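Side-chain contacts in ectonucleoside triphosphate diphosphohydrolase 4 (PDB 6WG5), which belongs to the GDA1/CD39 family of nucleoside phosphatases, whose fold is related to that of actin and its ATPase relatives: residues 58-63 with 482-487; 125-130 with 152-157; 175-180 with 273-278; 261-266 with 495-500; 343-348 with 404-409. One frame throughout, in Å; residues are numbered along the deposited sequence.

Contact 1 (58-63 with 482-487); sequences YCWPRH and GAILYR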
# COMPACT_ATOMS: atom_id res chain seq x y z
N TYR A 58 -10.90 12.50 -10.72
CA TYR A 58 -9.63 13.10 -11.08
C TYR A 58 -9.80 13.95 -12.33
O TYR A 58 -10.59 13.62 -13.22
CB TYR A 58 -8.56 12.03 -11.33
CG TYR A 58 -8.27 11.18 -10.12
CD1 TYR A 58 -7.32 11.57 -9.19
CD2 TYR A 58 -8.93 9.98 -9.91
CE1 TYR A 58 -7.04 10.80 -8.08
CE2 TYR A 58 -8.66 9.20 -8.81
CZ TYR A 58 -7.72 9.61 -7.90
OH TYR A 58 -7.44 8.84 -6.79
N CYS A 59 -9.05 15.05 -12.39
CA CYS A 59 -9.05 15.91 -13.56
C CYS A 59 -7.61 16.24 -13.94
O CYS A 59 -6.68 16.03 -13.16
CB CYS A 59 -9.84 17.20 -13.31
SG CYS A 59 -9.27 18.18 -11.90
N TRP A 60 -7.44 16.75 -15.16
CA TRP A 60 -6.13 17.13 -15.66
C TRP A 60 -6.31 18.11 -16.80
O TRP A 60 -7.34 18.07 -17.49
CB TRP A 60 -5.34 15.90 -16.13
CG TRP A 60 -6.06 15.04 -17.13
CD1 TRP A 60 -6.05 15.17 -18.49
CD2 TRP A 60 -6.90 13.91 -16.84
NE1 TRP A 60 -6.83 14.19 -19.06
CE2 TRP A 60 -7.36 13.41 -18.07
CE3 TRP A 60 -7.30 13.28 -15.66
CZ2 TRP A 60 -8.21 12.31 -18.16
CZ3 TRP A 60 -8.14 12.19 -15.75
CH2 TRP A 60 -8.59 11.71 -16.98
N PRO A 61 -5.35 19.00 -17.03
CA PRO A 61 -5.42 19.90 -18.18
C PRO A 61 -4.93 19.20 -19.44
O PRO A 61 -4.49 18.05 -19.41
CB PRO A 61 -4.50 21.05 -17.77
CG PRO A 61 -3.46 20.39 -16.92
CD PRO A 61 -4.16 19.25 -16.21
N ARG A 62 -5.00 19.92 -20.55
CA ARG A 62 -4.54 19.35 -21.82
C ARG A 62 -3.06 19.00 -21.73
O ARG A 62 -2.28 19.69 -21.08
CB ARG A 62 -4.78 20.34 -22.96
CG ARG A 62 -4.42 19.79 -24.33
CD ARG A 62 -4.61 20.82 -25.43
NE ARG A 62 -5.96 21.38 -25.43
CZ ARG A 62 -7.04 20.73 -25.86
NH1 ARG A 62 -6.94 19.49 -26.32
NH2 ARG A 62 -8.22 21.33 -25.82
N HIS A 63 -2.70 17.90 -22.39
CA HIS A 63 -1.30 17.48 -22.43
C HIS A 63 -0.48 18.46 -23.27
O HIS A 63 -0.92 18.90 -24.34
CB HIS A 63 -1.20 16.07 -23.01
CG HIS A 63 0.15 15.44 -22.85
ND1 HIS A 63 1.14 15.57 -23.80
CD2 HIS A 63 0.67 14.68 -21.86
CE1 HIS A 63 2.21 14.91 -23.40
NE2 HIS A 63 1.95 14.37 -22.22
N GLY A 482 -2.78 5.89 -9.06
CA GLY A 482 -1.95 5.11 -9.96
C GLY A 482 -2.78 4.34 -10.97
O GLY A 482 -2.32 4.10 -12.09
N ALA A 483 -4.00 3.95 -10.60
CA ALA A 483 -4.87 3.25 -11.53
C ALA A 483 -5.31 4.16 -12.66
O ALA A 483 -5.15 3.82 -13.84
CB ALA A 483 -6.09 2.69 -10.78
N ILE A 484 -5.87 5.33 -12.33
CA ILE A 484 -6.29 6.27 -13.36
C ILE A 484 -5.10 6.66 -14.23
O ILE A 484 -5.22 6.81 -15.45
CB ILE A 484 -6.97 7.50 -12.73
CG1 ILE A 484 -7.60 8.39 -13.81
CG2 ILE A 484 -5.97 8.31 -11.91
CD1 ILE A 484 -8.96 7.93 -14.24
N LEU A 485 -3.93 6.83 -13.61
CA LEU A 485 -2.75 7.24 -14.36
C LEU A 485 -2.34 6.17 -15.36
O LEU A 485 -1.93 6.48 -16.48
CB LEU A 485 -1.60 7.54 -13.39
CG LEU A 485 -0.36 8.23 -13.97
CD1 LEU A 485 -0.70 9.60 -14.52
CD2 LEU A 485 0.72 8.34 -12.90
N TYR A 486 -2.47 4.90 -14.98
CA TYR A 486 -2.10 3.81 -15.88
C TYR A 486 -3.16 3.60 -16.96
O TYR A 486 -2.83 3.36 -18.12
CB TYR A 486 -1.88 2.52 -15.09
CG TYR A 486 -1.36 1.39 -15.94
CD1 TYR A 486 -2.18 0.34 -16.33
CD2 TYR A 486 -0.04 1.37 -16.37
CE1 TYR A 486 -1.71 -0.70 -17.11
CE2 TYR A 486 0.44 0.33 -17.15
CZ TYR A 486 -0.40 -0.69 -17.52
OH TYR A 486 0.08 -1.72 -18.30
N ARG A 487 -4.45 3.68 -16.60
CA ARG A 487 -5.50 3.41 -17.57
C ARG A 487 -5.59 4.51 -18.63
O ARG A 487 -5.98 4.22 -19.77
CB ARG A 487 -6.85 3.25 -16.86
CG ARG A 487 -6.94 2.06 -15.91
CD ARG A 487 -6.60 0.73 -16.59
NE ARG A 487 -7.41 0.50 -17.79
CZ ARG A 487 -8.57 -0.15 -17.81
NH1 ARG A 487 -9.09 -0.65 -16.69
NH2 ARG A 487 -9.22 -0.30 -18.96

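Contact 2 (125-130 with 152-157); sequences TPLYIL and TDIPVH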
# COMPACT_ATOMS: atom_id res chain seq x y z
N THR A 125 -15.69 11.15 -20.32
CA THR A 125 -15.10 10.86 -19.03
C THR A 125 -15.14 9.36 -18.77
O THR A 125 -16.24 8.79 -18.72
CB THR A 125 -15.84 11.60 -17.92
OG1 THR A 125 -15.68 13.01 -18.12
CG2 THR A 125 -15.31 11.22 -16.54
N PRO A 126 -14.01 8.68 -18.59
CA PRO A 126 -14.05 7.25 -18.29
C PRO A 126 -14.40 6.97 -16.84
O PRO A 126 -14.08 7.74 -15.93
CB PRO A 126 -12.62 6.79 -18.60
CG PRO A 126 -11.78 7.99 -18.35
CD PRO A 126 -12.62 9.17 -18.76
N LEU A 127 -15.08 5.85 -16.64
CA LEU A 127 -15.42 5.34 -15.31
C LEU A 127 -14.77 3.98 -15.13
O LEU A 127 -14.94 3.09 -15.96
CB LEU A 127 -16.94 5.23 -15.14
CG LEU A 127 -17.45 4.46 -13.91
CD1 LEU A 127 -17.09 5.17 -12.62
CD2 LEU A 127 -18.96 4.26 -14.02
N TYR A 128 -14.01 3.83 -14.04
CA TYR A 128 -13.36 2.57 -13.71
C TYR A 128 -13.83 2.12 -12.33
O TYR A 128 -13.77 2.88 -11.37
CB TYR A 128 -11.83 2.72 -13.73
CG TYR A 128 -11.27 3.11 -15.08
CD1 TYR A 128 -11.18 2.18 -16.11
CD2 TYR A 128 -10.84 4.41 -15.32
CE1 TYR A 128 -10.67 2.54 -17.34
CE2 TYR A 128 -10.33 4.77 -16.56
CZ TYR A 128 -10.25 3.83 -17.56
OH TYR A 128 -9.74 4.18 -18.80
N ILE A 129 -14.31 0.88 -12.26
CA ILE A 129 -14.75 0.27 -11.01
C ILE A 129 -13.83 -0.92 -10.75
O ILE A 129 -13.91 -1.93 -11.44
CB ILE A 129 -16.22 -0.16 -11.06
CG1 ILE A 129 -17.11 1.07 -11.31
CG2 ILE A 129 -16.62 -0.85 -9.76
CD1 ILE A 129 -18.58 0.75 -11.48
N LEU A 130 -12.97 -0.79 -9.74
CA LEU A 130 -11.95 -1.79 -9.44
C LEU A 130 -12.17 -2.31 -8.03
O LEU A 130 -12.14 -1.54 -7.07
CB LEU A 130 -10.55 -1.18 -9.59
CG LEU A 130 -10.34 -0.41 -10.90
CD1 LEU A 130 -8.98 0.26 -10.90
CD2 LEU A 130 -10.49 -1.33 -12.10
N THR A 152 -24.18 -4.00 -17.79
CA THR A 152 -25.41 -3.88 -18.56
C THR A 152 -26.28 -2.72 -18.08
O THR A 152 -27.06 -2.18 -18.87
CB THR A 152 -26.22 -5.18 -18.49
OG1 THR A 152 -26.62 -5.43 -17.13
CG2 THR A 152 -25.40 -6.36 -19.01
N ASP A 153 -26.16 -2.33 -16.81
CA ASP A 153 -27.07 -1.37 -16.21
C ASP A 153 -26.55 0.07 -16.25
O ASP A 153 -27.32 0.99 -16.53
CB ASP A 153 -27.34 -1.76 -14.75
CG ASP A 153 -28.54 -1.04 -14.16
OD1 ASP A 153 -29.42 -1.71 -13.58
OD2 ASP A 153 -28.61 0.21 -14.28
N ILE A 154 -25.26 0.28 -15.98
CA ILE A 154 -24.73 1.64 -15.89
C ILE A 154 -24.86 2.38 -17.22
O ILE A 154 -25.34 3.53 -17.21
CB ILE A 154 -23.29 1.61 -15.37
CG1 ILE A 154 -23.27 1.21 -13.90
CG2 ILE A 154 -22.60 2.96 -15.57
CD1 ILE A 154 -21.89 0.88 -13.36
N PRO A 155 -24.46 1.83 -18.36
CA PRO A 155 -24.48 2.61 -19.61
C PRO A 155 -25.82 3.27 -19.90
O PRO A 155 -25.85 4.34 -20.53
CB PRO A 155 -24.12 1.57 -20.68
CG PRO A 155 -23.32 0.55 -19.95
CD PRO A 155 -23.91 0.48 -18.57
N VAL A 156 -26.93 2.67 -19.47
CA VAL A 156 -28.24 3.26 -19.73
C VAL A 156 -28.47 4.49 -18.87
O VAL A 156 -29.05 5.48 -19.32
CB VAL A 156 -29.34 2.20 -19.52
CG1 VAL A 156 -30.73 2.82 -19.72
CG2 VAL A 156 -29.14 1.02 -20.46
N HIS A 157 -28.00 4.45 -17.62
CA HIS A 157 -28.29 5.51 -16.66
C HIS A 157 -27.23 6.61 -16.64
O HIS A 157 -27.50 7.70 -16.12
CB HIS A 157 -28.43 4.93 -15.26
CG HIS A 157 -29.73 4.21 -15.04
ND1 HIS A 157 -29.81 2.97 -14.43
CD2 HIS A 157 -31.00 4.56 -15.33
CE1 HIS A 157 -31.07 2.59 -14.37
NE2 HIS A 157 -31.82 3.54 -14.91

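Contact 3 (175-180 with 273-278); sequences EGVYAW and VYVATF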
# COMPACT_ATOMS: atom_id res chain seq x y z
N GLU A 175 -2.95 -4.10 -7.17
CA GLU A 175 -3.17 -3.07 -6.16
C GLU A 175 -1.84 -2.51 -5.67
O GLU A 175 -1.70 -1.30 -5.47
CB GLU A 175 -3.99 -3.63 -5.01
CG GLU A 175 -4.67 -2.57 -4.16
CD GLU A 175 -5.38 -3.15 -2.95
OE1 GLU A 175 -5.60 -4.38 -2.92
OE2 GLU A 175 -5.71 -2.38 -2.03
N GLY A 176 -0.85 -3.39 -5.47
CA GLY A 176 0.46 -2.93 -5.06
C GLY A 176 1.13 -2.07 -6.11
O GLY A 176 1.74 -1.04 -5.80
N VAL A 177 1.03 -2.47 -7.38
CA VAL A 177 1.60 -1.67 -8.46
C VAL A 177 0.95 -0.30 -8.51
O VAL A 177 1.63 0.73 -8.55
CB VAL A 177 1.46 -2.40 -9.81
CG1 VAL A 177 1.99 -1.53 -10.96
CG2 VAL A 177 2.21 -3.73 -9.78
N TYR A 178 -0.39 -0.26 -8.49
CA TYR A 178 -1.09 1.01 -8.54
C TYR A 178 -0.68 1.91 -7.38
O TYR A 178 -0.49 3.12 -7.56
CB TYR A 178 -2.61 0.78 -8.52
CG TYR A 178 -3.17 0.17 -9.79
CD1 TYR A 178 -2.58 0.39 -11.03
CD2 TYR A 178 -4.32 -0.62 -9.74
CE1 TYR A 178 -3.10 -0.17 -12.18
CE2 TYR A 178 -4.84 -1.18 -10.89
CZ TYR A 178 -4.24 -0.95 -12.11
OH TYR A 178 -4.76 -1.50 -13.25
N ALA A 179 -0.55 1.35 -6.18
CA ALA A 179 -0.12 2.16 -5.04
C ALA A 179 1.31 2.64 -5.24
O ALA A 179 1.64 3.78 -4.87
CB ALA A 179 -0.24 1.35 -3.75
N TRP A 180 2.17 1.80 -5.81
CA TRP A 180 3.55 2.21 -6.06
C TRP A 180 3.60 3.34 -7.09
O TRP A 180 4.39 4.28 -6.95
CB TRP A 180 4.37 1.01 -6.53
CG TRP A 180 5.79 1.33 -6.83
CD1 TRP A 180 6.85 1.28 -5.97
CD2 TRP A 180 6.33 1.73 -8.10
NE1 TRP A 180 8.01 1.63 -6.61
CE2 TRP A 180 7.72 1.92 -7.92
CE3 TRP A 180 5.78 1.96 -9.36
CZ2 TRP A 180 8.56 2.32 -8.95
CZ3 TRP A 180 6.61 2.36 -10.39
CH2 TRP A 180 7.98 2.54 -10.18
N VAL A 273 8.56 -3.74 -11.40
CA VAL A 273 8.22 -3.54 -10.00
C VAL A 273 7.91 -4.88 -9.36
O VAL A 273 7.12 -5.67 -9.90
CB VAL A 273 7.02 -2.58 -9.84
CG1 VAL A 273 6.71 -2.36 -8.37
CG2 VAL A 273 7.32 -1.25 -10.53
N TYR A 274 8.54 -5.14 -8.22
CA TYR A 274 8.29 -6.34 -7.43
C TYR A 274 7.24 -6.03 -6.37
O TYR A 274 7.32 -4.99 -5.71
CB TYR A 274 9.59 -6.81 -6.77
CG TYR A 274 9.42 -7.81 -5.65
CD1 TYR A 274 9.42 -7.40 -4.32
CD2 TYR A 274 9.27 -9.17 -5.91
CE1 TYR A 274 9.28 -8.31 -3.29
CE2 TYR A 274 9.12 -10.09 -4.89
CZ TYR A 274 9.13 -9.65 -3.58
OH TYR A 274 8.98 -10.56 -2.55
N VAL A 275 6.26 -6.91 -6.24
CA VAL A 275 5.15 -6.72 -5.30
C VAL A 275 4.92 -8.04 -4.57
O VAL A 275 4.71 -9.07 -5.20
CB VAL A 275 3.87 -6.26 -6.01
CG1 VAL A 275 2.73 -6.09 -5.00
CG2 VAL A 275 4.10 -4.96 -6.75
N ALA A 276 4.95 -7.99 -3.24
CA ALA A 276 4.71 -9.18 -2.42
C ALA A 276 3.79 -8.81 -1.27
O ALA A 276 3.99 -7.78 -0.62
CB ALA A 276 6.02 -9.77 -1.89
N THR A 277 2.79 -9.66 -1.02
CA THR A 277 1.86 -9.49 0.09
C THR A 277 1.92 -10.74 0.95
O THR A 277 1.93 -11.86 0.42
CB THR A 277 0.43 -9.27 -0.42
OG1 THR A 277 0.44 -8.25 -1.44
CG2 THR A 277 -0.48 -8.83 0.71
N PHE A 278 1.97 -10.56 2.27
CA PHE A 278 2.17 -11.66 3.21
C PHE A 278 0.99 -11.69 4.18
O PHE A 278 0.96 -10.94 5.16
CB PHE A 278 3.50 -11.50 3.95
CG PHE A 278 4.69 -11.50 3.03
CD1 PHE A 278 5.27 -12.70 2.64
CD2 PHE A 278 5.23 -10.32 2.56
CE1 PHE A 278 6.37 -12.71 1.79
CE2 PHE A 278 6.32 -10.32 1.71
CZ PHE A 278 6.89 -11.52 1.32

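Contact 4 (261-266 with 495-500); sequences GCDVHQ and DIQQEA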
# COMPACT_ATOMS: atom_id res chain seq x y z
N GLY A 261 4.28 5.42 -20.31
CA GLY A 261 4.19 6.39 -21.38
C GLY A 261 3.14 6.02 -22.40
O GLY A 261 2.55 4.94 -22.37
N CYS A 262 2.89 6.96 -23.31
CA CYS A 262 1.92 6.76 -24.37
C CYS A 262 2.51 6.06 -25.59
O CYS A 262 1.75 5.49 -26.39
CB CYS A 262 1.32 8.10 -24.80
SG CYS A 262 2.53 9.32 -25.35
N ASP A 263 3.83 6.09 -25.75
CA ASP A 263 4.50 5.47 -26.89
C ASP A 263 5.00 4.10 -26.47
O ASP A 263 5.94 3.99 -25.67
CB ASP A 263 5.64 6.35 -27.38
CG ASP A 263 6.20 5.90 -28.71
OD1 ASP A 263 6.05 4.71 -29.05
OD2 ASP A 263 6.81 6.73 -29.42
N VAL A 264 4.38 3.04 -27.00
CA VAL A 264 4.77 1.68 -26.67
C VAL A 264 6.18 1.35 -27.14
O VAL A 264 6.74 0.34 -26.72
CB VAL A 264 3.76 0.67 -27.27
CG1 VAL A 264 2.40 0.83 -26.63
CG2 VAL A 264 3.67 0.82 -28.78
N HIS A 265 6.76 2.18 -28.01
CA HIS A 265 8.09 1.93 -28.55
C HIS A 265 9.20 2.66 -27.79
O HIS A 265 10.38 2.44 -28.09
CB HIS A 265 8.14 2.32 -30.02
CG HIS A 265 7.28 1.46 -30.90
ND1 HIS A 265 6.33 1.98 -31.75
CD2 HIS A 265 7.22 0.11 -31.03
CE1 HIS A 265 5.73 0.98 -32.39
NE2 HIS A 265 6.25 -0.16 -31.97
N GLN A 266 8.86 3.50 -26.83
CA GLN A 266 9.84 4.15 -25.97
C GLN A 266 9.96 3.39 -24.65
O GLN A 266 9.06 2.65 -24.24
CB GLN A 266 9.45 5.61 -25.71
CG GLN A 266 9.98 6.57 -26.76
CD GLN A 266 9.14 7.82 -26.90
OE1 GLN A 266 8.44 8.22 -25.97
NE2 GLN A 266 9.20 8.45 -28.07
N ASP A 495 -3.32 14.28 -28.66
CA ASP A 495 -2.71 15.57 -28.94
C ASP A 495 -1.43 15.43 -29.76
O ASP A 495 -1.12 16.29 -30.59
CB ASP A 495 -2.42 16.31 -27.64
CG ASP A 495 -3.65 16.43 -26.76
OD1 ASP A 495 -4.45 17.37 -26.97
OD2 ASP A 495 -3.82 15.59 -25.85
N ILE A 496 -0.67 14.35 -29.55
CA ILE A 496 0.65 14.21 -30.16
C ILE A 496 0.53 13.60 -31.55
O ILE A 496 0.83 14.25 -32.55
CB ILE A 496 1.58 13.37 -29.27
CG1 ILE A 496 1.79 14.07 -27.92
CG2 ILE A 496 2.93 13.13 -29.96
CD1 ILE A 496 2.63 13.30 -26.92
N GLN A 497 0.10 12.34 -31.62
CA GLN A 497 0.15 11.57 -32.86
C GLN A 497 -1.19 11.57 -33.60
O GLN A 497 -1.70 10.51 -33.97
CB GLN A 497 0.60 10.14 -32.56
CG GLN A 497 2.06 10.02 -32.13
CD GLN A 497 2.55 8.58 -32.12
OE1 GLN A 497 1.76 7.65 -32.04
NE2 GLN A 497 3.87 8.40 -32.20
N GLN A 498 -1.78 12.75 -33.82
CA GLN A 498 -2.92 12.82 -34.72
C GLN A 498 -2.53 12.39 -36.13
O GLN A 498 -3.31 11.73 -36.83
CB GLN A 498 -3.49 14.24 -34.75
CG GLN A 498 -4.54 14.55 -33.70
CD GLN A 498 -5.76 13.64 -33.79
OE1 GLN A 498 -6.12 13.17 -34.87
NE2 GLN A 498 -6.40 13.39 -32.65
N GLU A 499 -1.33 12.77 -36.57
CA GLU A 499 -0.90 12.48 -37.93
C GLU A 499 -0.62 10.99 -38.12
O GLU A 499 -0.94 10.42 -39.17
CB GLU A 499 0.35 13.30 -38.27
CG GLU A 499 0.11 14.80 -38.27
CD GLU A 499 1.40 15.60 -38.21
OE1 GLU A 499 2.37 15.13 -37.56
OE2 GLU A 499 1.46 16.70 -38.80
N ALA A 500 -0.01 10.35 -37.12
CA ALA A 500 0.39 8.95 -37.27
C ALA A 500 -0.79 8.06 -37.65
O ALA A 500 -0.60 7.07 -38.36
CB ALA A 500 1.03 8.45 -35.97
O HOH W 1 4.50 5.14 -31.53

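Contact 5 (343-348 with 404-409); sequences GDFDLC and AKFTKA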
# COMPACT_ATOMS: atom_id res chain seq x y z
N GLY A 343 8.51 -7.04 29.72
CA GLY A 343 9.05 -5.89 29.00
C GLY A 343 10.50 -6.01 28.59
O GLY A 343 11.32 -5.14 28.93
N ASP A 344 10.84 -7.07 27.86
CA ASP A 344 12.21 -7.31 27.39
C ASP A 344 12.20 -7.25 25.87
O ASP A 344 11.92 -8.24 25.20
CB ASP A 344 12.74 -8.65 27.91
CG ASP A 344 14.24 -8.78 27.76
OD1 ASP A 344 14.81 -8.11 26.87
OD2 ASP A 344 14.85 -9.54 28.54
N PHE A 345 12.51 -6.07 25.33
CA PHE A 345 12.41 -5.84 23.89
C PHE A 345 13.33 -6.79 23.12
O PHE A 345 12.91 -7.42 22.15
CB PHE A 345 12.75 -4.38 23.58
CG PHE A 345 12.82 -4.06 22.11
CD1 PHE A 345 11.66 -3.76 21.41
CD2 PHE A 345 14.03 -4.04 21.45
CE1 PHE A 345 11.72 -3.46 20.06
CE2 PHE A 345 14.09 -3.74 20.10
CZ PHE A 345 12.93 -3.45 19.41
N ASP A 346 14.59 -6.91 23.55
CA ASP A 346 15.53 -7.77 22.84
C ASP A 346 15.11 -9.24 22.93
O ASP A 346 15.29 -10.00 21.98
CB ASP A 346 16.94 -7.58 23.39
CG ASP A 346 17.55 -6.26 22.97
OD1 ASP A 346 17.26 -5.79 21.85
OD2 ASP A 346 18.33 -5.69 23.77
N LEU A 347 14.57 -9.65 24.08
CA LEU A 347 14.13 -11.04 24.22
C LEU A 347 12.85 -11.29 23.42
O LEU A 347 12.62 -12.40 22.95
CB LEU A 347 13.92 -11.37 25.69
CG LEU A 347 13.49 -12.80 26.03
CD1 LEU A 347 14.47 -13.82 25.48
CD2 LEU A 347 13.34 -12.97 27.53
N CYS A 348 12.01 -10.26 23.27
CA CYS A 348 10.84 -10.39 22.41
C CYS A 348 11.23 -10.65 20.97
O CYS A 348 10.63 -11.49 20.29
CB CYS A 348 9.97 -9.13 22.51
SG CYS A 348 8.49 -9.18 21.50
N ALA A 404 19.35 2.63 15.70
CA ALA A 404 19.88 2.86 17.04
C ALA A 404 18.90 3.66 17.89
O ALA A 404 18.59 3.28 19.03
CB ALA A 404 21.23 3.57 16.96
N LYS A 405 18.41 4.78 17.36
CA LYS A 405 17.48 5.61 18.12
C LYS A 405 16.17 4.89 18.38
O LYS A 405 15.54 5.10 19.42
CB LYS A 405 17.21 6.91 17.37
CG LYS A 405 18.42 7.83 17.25
CD LYS A 405 18.10 9.03 16.38
CE LYS A 405 19.24 10.02 16.34
NZ LYS A 405 18.89 11.21 15.51
N PHE A 406 15.74 4.04 17.44
CA PHE A 406 14.47 3.33 17.61
C PHE A 406 14.58 2.23 18.65
O PHE A 406 13.75 2.14 19.56
CB PHE A 406 14.02 2.76 16.26
CG PHE A 406 12.87 1.81 16.37
CD1 PHE A 406 11.57 2.28 16.49
CD2 PHE A 406 13.08 0.44 16.35
CE1 PHE A 406 10.51 1.40 16.59
CE2 PHE A 406 12.02 -0.44 16.45
CZ PHE A 406 10.73 0.04 16.57
N THR A 407 15.61 1.38 18.54
CA THR A 407 15.75 0.28 19.48
C THR A 407 15.90 0.78 20.91
O THR A 407 15.35 0.18 21.85
CB THR A 407 16.95 -0.60 19.10
OG1 THR A 407 18.12 0.22 18.97
CG2 THR A 407 16.69 -1.33 17.80
N LYS A 408 16.63 1.88 21.10
CA LYS A 408 16.78 2.45 22.43
C LYS A 408 15.43 2.90 22.98
O LYS A 408 15.04 2.53 24.09
CB LYS A 408 17.77 3.62 22.39
CG LYS A 408 18.06 4.24 23.74
CD LYS A 408 19.11 5.33 23.62
CE LYS A 408 19.49 5.92 24.97
NZ LYS A 408 20.58 6.93 24.84
N ALA A 409 14.71 3.72 22.22
CA ALA A 409 13.40 4.19 22.67
C ALA A 409 12.43 3.03 22.85
O ALA A 409 11.67 3.00 23.82
CB ALA A 409 12.84 5.21 21.68

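Contact 1 (58-63 with 482-487)
Ile484 meets Tyr58 and Trp60 with two different branches, and its first torsion decides which goes where. CG1 lies anti to the backbone N (chi1 -171°) and runs out to Trp60, while CG2, set between the backbone N and the carbonyl carbon, is offered to Tyr58. On the strand side, the Tyr58 ring carbon CG is anti to the carbonyl carbon (chi1 -62°), which swings the ring toward the helix. Ile484 CG2 then stands over one face of that ring, displaced toward the rim on the CD2 side: it is 3.9 Å from Tyr58 CD2 and 4.1 Å from the ring centroid. The line from methyl to centroid leans 17° from the ring normal, which identifies a CH-pi contact. Trp60, two residues along the strand, touches more loosely, its CZ3 lying 4.3 Å from Ile484 CG1 at an oblique approach.

The nearest CA atoms, those of Tyr58 and Ile484, are 7.9 Å apart, and no hydrogen bond joins the two segments. Strand 53-61 and helix 479-487 thus meet through side chains. Tyr58 OH, beyond the contact, hydrogen-bonds Thr480 OG1 one turn earlier in the same helix. Ile484 also packs on Val45 of strand 40-48 and Tyr128 of strand 127-131. Apolar at the ring face and polar at the phenol end, one tyrosine holds helix to sheet in two ways.

Contact 2 (125-130 with 152-157)
Leu127 and Ile129 lie on strand 127-130 and both send their side chains toward helical segment 152-157. The closest backbone pair, Leu127 CA and Ile154 CA, is 10.0 Å apart. At this end the helix is kinked: the N of Pro155 has no hydrogen to donate, and that of Val156 also makes no bond to the preceding turn.

Ile154 meets both strand residues, using one branch for each. Its CD1 and Ile129 CD1 approach tip to tip at 3.8 Å. A chi1 of -70° sets CG1 anti to the carbonyl carbon and leaves CG2 anti to the backbone N; CG2 lies 4.2 Å from Leu127 CD2, and these two side chains cross at about a right angle. No hydrogen bond links the segments. Phe162 touches all three side chains, and Leu110 of helix 107-116 joins Leu127 and Ile154. With strand 127-131 pairing in parallel with strands 40-48 and 167-169, and helix 140-157 connecting it in sequence to the latter, this is the helix-on-sheet packing of a beta-alpha-beta crossover.

Contact 3 (175-180 with 273-278)
Val273 and Trp180 make the aromatic part of this contact. The two side chains come from opposite directions, and Val273 CG2 settles over one face of the indole. It is 3.7 Å from the centroid of the six-membered ring, only 10° off the normal, and 3.7 Å from Trp180 CZ3; this is a CH-pi contact. Val273 CG1, anti to its own backbone N (chi1 -178°), reaches back along the indole to within 4.1 Å of Trp180 CG, so the two methyls span much of the ring system.

The aliphatic part belongs to Val275, whose methyls divide the helix surface between them. CG2 touches Val177 CG2 at 3.8 Å, the side chains crossing at about a right angle. CG1 lies 3.9 Å from Gly176 CA; this residue has no side chain to stand between helix and strand, and the backbones come correspondingly close: Gly176 CA and Val275 CA are 6.0 Å apart.

No hydrogen bond crosses the contact. The segment axes approach to 8.4 Å, with 125° between the N-to-C directions of the helical and strand segments. Phe258 of strand 255-259 packs beside Val177 and Val273. Here helix 172-186 lies against a sheet through alternate strand residues, the alpha/beta layering expected of the actin-like fold.

Contact 4 (261-266 with 495-500)
Cys262 and Ile496 supply the apolar half of the first shell: the sulfur SG lies 4.3 Å from Ile496 CD1. Asp263 and Gln497 form the polar half, but without direct bonding, since Asp263 OD2 and Gln497 NE2 are 4.4 Å apart. A water joins them instead. It donates to Asp263 OD1 at 3.0 Å and accepts weakly from Gln497 NE2 at 3.4 Å.

In the next shell, Asp263 is fixed by its own loop. Its OD1 also accepts from His265 N at 2.8 Å, with the donor 37° out of the carboxylate plane and an N-H...O angle of 157°. Gln266 N bonds to Asp263 O, closing the type I turn. Asn259 braces the loop through a hydrogen bond to Gly261 N, while Pro492 and Leu493 pack on Cys262. On the other segment, Gln497 is the first residue to leave helical geometry after helix 492-496. The contact thus sets an Asx turn within a type I beta turn, in the connection between strands 255-259 and 270-279, against a helix C-terminus.

Contact 5 (343-348 with 404-409)
Phe345 packs against Phe406 and Thr407 in a buried, wholly side-chain contact between two helices, 345-352 and 403-414, about 27 Å from the centre of the chain. Its ring atom CZ lies 4.3 Å from Phe406 CE2, and its CE2 lies 4.2 Å from Thr407 CG2. Both partners approach the Phe345 ring obliquely. A first torsion of 175° at Phe345 carries the ring away from its own backbone N and out toward the second helix. The nearest CA atoms, those of Phe345 and Thr407, are 8.2 Å apart.

Helix 345-352 starts at Asp344, a classical N-cap: Asp344 OD1 accepts from Leu347 N at 3.2 Å, with an N-H...O angle of 159° and the donor well above the carboxylate plane. Phe345 follows the cap as the first residue of the helix. On the opposing helix Thr407 turns its methyl to the ring, while its hydroxyl OG1 hydrogen-bonds the backbone O of Ala403.

Helix 436-456 adds a third wall, with Ser446 and Ala447 touching Phe345 and Phe450 touching Thr407. Cys348, one turn on, is tied to Cys321 by a disulfide, and Asp346 forms salt bridges with Lys411 of helix 403-414 and with Arg349.

How the contacts relate
Helix 479-487 ties three of the contacts together. Contact 1 touches contact 2, whose centre is about 17 Å away, where Ala483 CB lies 3.8 Å from Leu130 CD1; both contacts reach the same mixed sheet. Contact 1 also meets contact 3, centred about 20 Å away, where Ala483 CA is 3.7 Å from Tyr178 CD1. Contact 4 lies about 16 Å from contact 1, centre to centre; His63 CE1 approaches Ile496 CD1 at 3.9 Å, and Arg62 and Asp495 form a long, weak ion pair. Contact 5 stands apart: its nearest atoms are about 18 Å from contact 3, and it lies across the chain's centre from contacts 1, 2 and 4.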